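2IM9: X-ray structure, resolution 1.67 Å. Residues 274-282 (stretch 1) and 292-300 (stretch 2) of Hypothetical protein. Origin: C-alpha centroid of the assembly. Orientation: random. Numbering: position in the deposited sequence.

Stretch 1, residues 274-282: WINNELFFR
Stretch 2 (292-300) VDVSLIDYL

Stretch 1 is a tight hairpin whose second strand, 278-282, pairs antiparallel with strand 292-295 of stretch 2. The strand directions differ by 137°, and the axes approach to 4.4 Å. Stretch 2 then turns into a helix at L296. Together the stretches bury 589 Å².

W274 is extended (phi/psi -87/127) and makes no contact. I275 (-139/120, chi1 m, chi2 t) reaches stretch 2 marginally, its CD1 3.7 Å from D293 OD2. A type I' turn runs from I275 to E278. N276 (58/41) and N277 (62/27) supply its left-handed corners, a conformation asparagine tolerates well. I275 N donates to E278 O at 2.9 Å, and E278 N donates to I275 O at 3.1 Å.

E278 (-127/143) is exposed and extended, chi1 and chi2 both t. Water 1 donates to its OE2 at 2.9 Å and lies 2.5 Å from S295 OG, bridging the two side chains.

L279 (-99/125, chi1 t, chi2 p) is buried. Its O accepts from L296 N at 2.9 Å and from water 2 at 2.7 Å; I297 N donates to the same water at 3.1 Å. The strand thus binds the first turn of the helix. L279 CD2 meets L296 CD2 at 3.7 Å. S295 caps this helix: its OG accepts from D298 N at 3.1 Å, with chi1 t.

F280 (-111/152, chi1 m, chi2 -91°) faces S295 in a non-hydrogen-bonded pair, CA to CA 4.5 Å, and the side chains diverge. The ring lies obliquely by the backbone, CD1 3.7 Å from S295 N. F280 CA makes a CA-H...O contact with V294 O at 3.4 Å.

F281 (-107/109, chi1 t, chi2 39°) forms the hydrogen-bonded pair with V294 (-130/146, chi1 m). F281 N donates to V294 O at 2.7 Å, and V294 N donates to F281 O at 3.1 Å. Their side chains share one sheet face. F281 CB packs against V294 CG2 at 4.0 Å and L296 CD1 at 3.8 Å. The ring edge points to the face of Y299 (chi1 t, chi2 87°), with centroids 4.8 Å apart and planes at 59°. A large flat residue suits this buried gap between strand and helix.

R282 (-101/117; chi1 t, chi2 t, chi3 m) pairs with D293 (-102/127, chi1 m), CA to CA 4.5 Å, on the sheet face opposite F281. In their salt bridge, R282 NE donates to D293 OD1 at 2.7 Å and NH2 donates to D293 OD2 at 2.9 Å. The carboxylate balances the charge of the buried guanidinium.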

# COMPACT_ATOMS: atom_id res chain seq x y z
N TRP A 274 -6.30 -14.24 -9.09
CA TRP A 274 -6.93 -15.53 -9.37
C TRP A 274 -5.99 -16.38 -10.23
O TRP A 274 -5.55 -15.94 -11.29
CB TRP A 274 -8.24 -15.34 -10.11
CG TRP A 274 -9.35 -14.85 -9.25
CD1 TRP A 274 -9.70 -13.54 -9.01
CD2 TRP A 274 -10.25 -15.66 -8.49
NE1 TRP A 274 -10.79 -13.51 -8.14
CE2 TRP A 274 -11.13 -14.79 -7.81
CE3 TRP A 274 -10.39 -17.05 -8.31
CZ2 TRP A 274 -12.16 -15.26 -6.98
CZ3 TRP A 274 -11.41 -17.51 -7.49
CH2 TRP A 274 -12.27 -16.62 -6.82
N ILE A 275 -5.71 -17.61 -9.78
CA ILE A 275 -4.85 -18.53 -10.54
C ILE A 275 -5.47 -19.90 -10.45
O ILE A 275 -5.67 -20.43 -9.36
CB ILE A 275 -3.42 -18.62 -9.96
CG1 ILE A 275 -2.72 -17.25 -9.95
CG2 ILE A 275 -2.56 -19.69 -10.74
CD1 ILE A 275 -1.52 -17.21 -8.98
N ASN A 276 -5.81 -20.45 -11.61
CA ASN A 276 -6.41 -21.77 -11.67
C ASN A 276 -7.68 -21.83 -10.84
O ASN A 276 -7.94 -22.79 -10.14
CB ASN A 276 -5.39 -22.85 -11.23
CG ASN A 276 -5.77 -24.24 -11.75
OD1 ASN A 276 -6.15 -24.38 -12.92
ND2 ASN A 276 -5.70 -25.26 -10.88
N ASN A 277 -8.48 -20.76 -10.93
CA ASN A 277 -9.78 -20.69 -10.25
C ASN A 277 -9.67 -20.76 -8.71
O ASN A 277 -10.61 -21.19 -8.02
CB ASN A 277 -10.76 -21.75 -10.84
CG ASN A 277 -12.23 -21.40 -10.61
OD1 ASN A 277 -12.65 -20.25 -10.73
ND2 ASN A 277 -13.02 -22.40 -10.27
N GLU A 278 -8.51 -20.33 -8.20
CA GLU A 278 -8.27 -20.19 -6.76
C GLU A 278 -7.77 -18.77 -6.49
O GLU A 278 -7.03 -18.20 -7.29
CB GLU A 278 -7.22 -21.22 -6.29
CG GLU A 278 -6.93 -21.18 -4.76
CD GLU A 278 -6.04 -22.33 -4.27
OE1 GLU A 278 -5.46 -23.07 -5.10
OE2 GLU A 278 -5.91 -22.49 -3.03
N LEU A 279 -8.18 -18.19 -5.38
CA LEU A 279 -7.85 -16.79 -5.11
C LEU A 279 -6.64 -16.68 -4.18
O LEU A 279 -6.66 -17.22 -3.06
CB LEU A 279 -9.05 -16.07 -4.53
CG LEU A 279 -8.93 -14.58 -4.20
CD1 LEU A 279 -8.49 -13.79 -5.41
CD2 LEU A 279 -10.29 -14.11 -3.66
N PHE A 280 -5.63 -15.94 -4.64
CA PHE A 280 -4.41 -15.70 -3.89
C PHE A 280 -4.26 -14.25 -3.43
O PHE A 280 -4.81 -13.33 -4.04
CB PHE A 280 -3.18 -16.17 -4.69
CG PHE A 280 -3.15 -17.66 -4.90
CD1 PHE A 280 -2.51 -18.50 -4.00
CD2 PHE A 280 -3.85 -18.23 -5.96
CE1 PHE A 280 -2.53 -19.90 -4.18
CE2 PHE A 280 -3.87 -19.61 -6.15
CZ PHE A 280 -3.21 -20.44 -5.25
N PHE A 281 -3.55 -14.10 -2.34
CA PHE A 281 -3.18 -12.80 -1.80
C PHE A 281 -1.70 -12.67 -2.10
O PHE A 281 -0.86 -13.39 -1.54
CB PHE A 281 -3.47 -12.79 -0.30
CG PHE A 281 -3.26 -11.48 0.38
CD1 PHE A 281 -3.60 -10.26 -0.23
CD2 PHE A 281 -2.82 -11.46 1.70
CE1 PHE A 281 -3.45 -9.05 0.45
CE2 PHE A 281 -2.67 -10.24 2.39
CZ PHE A 281 -2.98 -9.04 1.75
N ARG A 282 -1.38 -11.78 -3.03
CA ARG A 282 0.00 -11.58 -3.45
C ARG A 282 0.54 -10.33 -2.76
O ARG A 282 0.02 -9.25 -2.95
CB ARG A 282 0.07 -11.43 -4.97
CG ARG A 282 1.50 -11.27 -5.51
CD ARG A 282 1.49 -11.38 -7.03
NE ARG A 282 1.26 -12.76 -7.47
CZ ARG A 282 0.92 -13.09 -8.71
NH1 ARG A 282 0.77 -12.16 -9.64
NH2 ARG A 282 0.74 -14.37 -9.02
N VAL A 292 5.30 -12.99 -1.75
CA VAL A 292 4.75 -14.34 -1.91
C VAL A 292 3.30 -14.33 -2.36
O VAL A 292 2.62 -13.32 -2.23
CB VAL A 292 4.83 -15.15 -0.57
CG1 VAL A 292 6.27 -15.35 -0.15
CG2 VAL A 292 3.98 -14.49 0.55
N ASP A 293 2.85 -15.48 -2.89
CA ASP A 293 1.43 -15.79 -3.09
C ASP A 293 0.97 -16.73 -1.99
O ASP A 293 1.60 -17.76 -1.76
CB ASP A 293 1.25 -16.55 -4.41
CG ASP A 293 1.18 -15.65 -5.61
OD1 ASP A 293 1.10 -14.42 -5.40
OD2 ASP A 293 1.20 -16.15 -6.76
N VAL A 294 -0.10 -16.37 -1.29
CA VAL A 294 -0.71 -17.28 -0.31
C VAL A 294 -2.22 -17.36 -0.58
O VAL A 294 -2.83 -16.38 -1.00
CB VAL A 294 -0.47 -16.85 1.17
CG1 VAL A 294 1.02 -16.81 1.53
CG2 VAL A 294 -1.16 -15.52 1.47
N SER A 295 -2.83 -18.53 -0.36
CA SER A 295 -4.28 -18.64 -0.47
C SER A 295 -4.96 -17.55 0.35
O SER A 295 -4.68 -17.43 1.54
CB SER A 295 -4.77 -20.01 0.03
OG SER A 295 -6.16 -19.94 0.37
N LEU A 296 -5.84 -16.75 -0.27
CA LEU A 296 -6.47 -15.65 0.48
C LEU A 296 -7.40 -16.23 1.57
O LEU A 296 -7.42 -15.74 2.69
CB LEU A 296 -7.22 -14.66 -0.42
CG LEU A 296 -7.97 -13.56 0.36
CD1 LEU A 296 -7.00 -12.54 1.04
CD2 LEU A 296 -9.03 -12.83 -0.47
N ILE A 297 -8.15 -17.26 1.22
CA ILE A 297 -9.02 -17.92 2.21
C ILE A 297 -8.22 -18.42 3.42
O ILE A 297 -8.56 -18.11 4.56
CB ILE A 297 -9.88 -19.05 1.56
CG1 ILE A 297 -10.89 -18.45 0.58
CG2 ILE A 297 -10.58 -19.88 2.65
CD1 ILE A 297 -11.59 -19.48 -0.31
N ASP A 298 -7.15 -19.16 3.18
CA ASP A 298 -6.30 -19.66 4.27
C ASP A 298 -5.67 -18.53 5.09
O ASP A 298 -5.62 -18.61 6.31
CB ASP A 298 -5.20 -20.57 3.73
CG ASP A 298 -5.73 -21.85 3.14
OD1 ASP A 298 -6.95 -22.15 3.34
OD2 ASP A 298 -4.92 -22.56 2.49
N TYR A 299 -5.18 -17.50 4.41
CA TYR A 299 -4.56 -16.35 5.06
C TYR A 299 -5.55 -15.70 6.04
O TYR A 299 -5.22 -15.42 7.22
CB TYR A 299 -4.10 -15.35 4.00
CG TYR A 299 -3.48 -14.10 4.57
CD1 TYR A 299 -2.11 -14.05 4.87
CD2 TYR A 299 -4.25 -12.97 4.81
CE1 TYR A 299 -1.54 -12.90 5.40
CE2 TYR A 299 -3.70 -11.82 5.36
CZ TYR A 299 -2.35 -11.80 5.66
OH TYR A 299 -1.81 -10.65 6.18
N LEU A 300 -6.76 -15.43 5.57
CA LEU A 300 -7.76 -14.76 6.38
C LEU A 300 -8.27 -15.67 7.49
O LEU A 300 -8.58 -15.21 8.57
CB LEU A 300 -8.92 -14.24 5.52
CG LEU A 300 -8.51 -13.15 4.52
CD1 LEU A 300 -9.69 -12.70 3.69
CD2 LEU A 300 -7.88 -11.94 5.22
O HOH W 1 -7.68 -21.31 -1.12
O HOH W 2 -8.40 -18.64 -1.59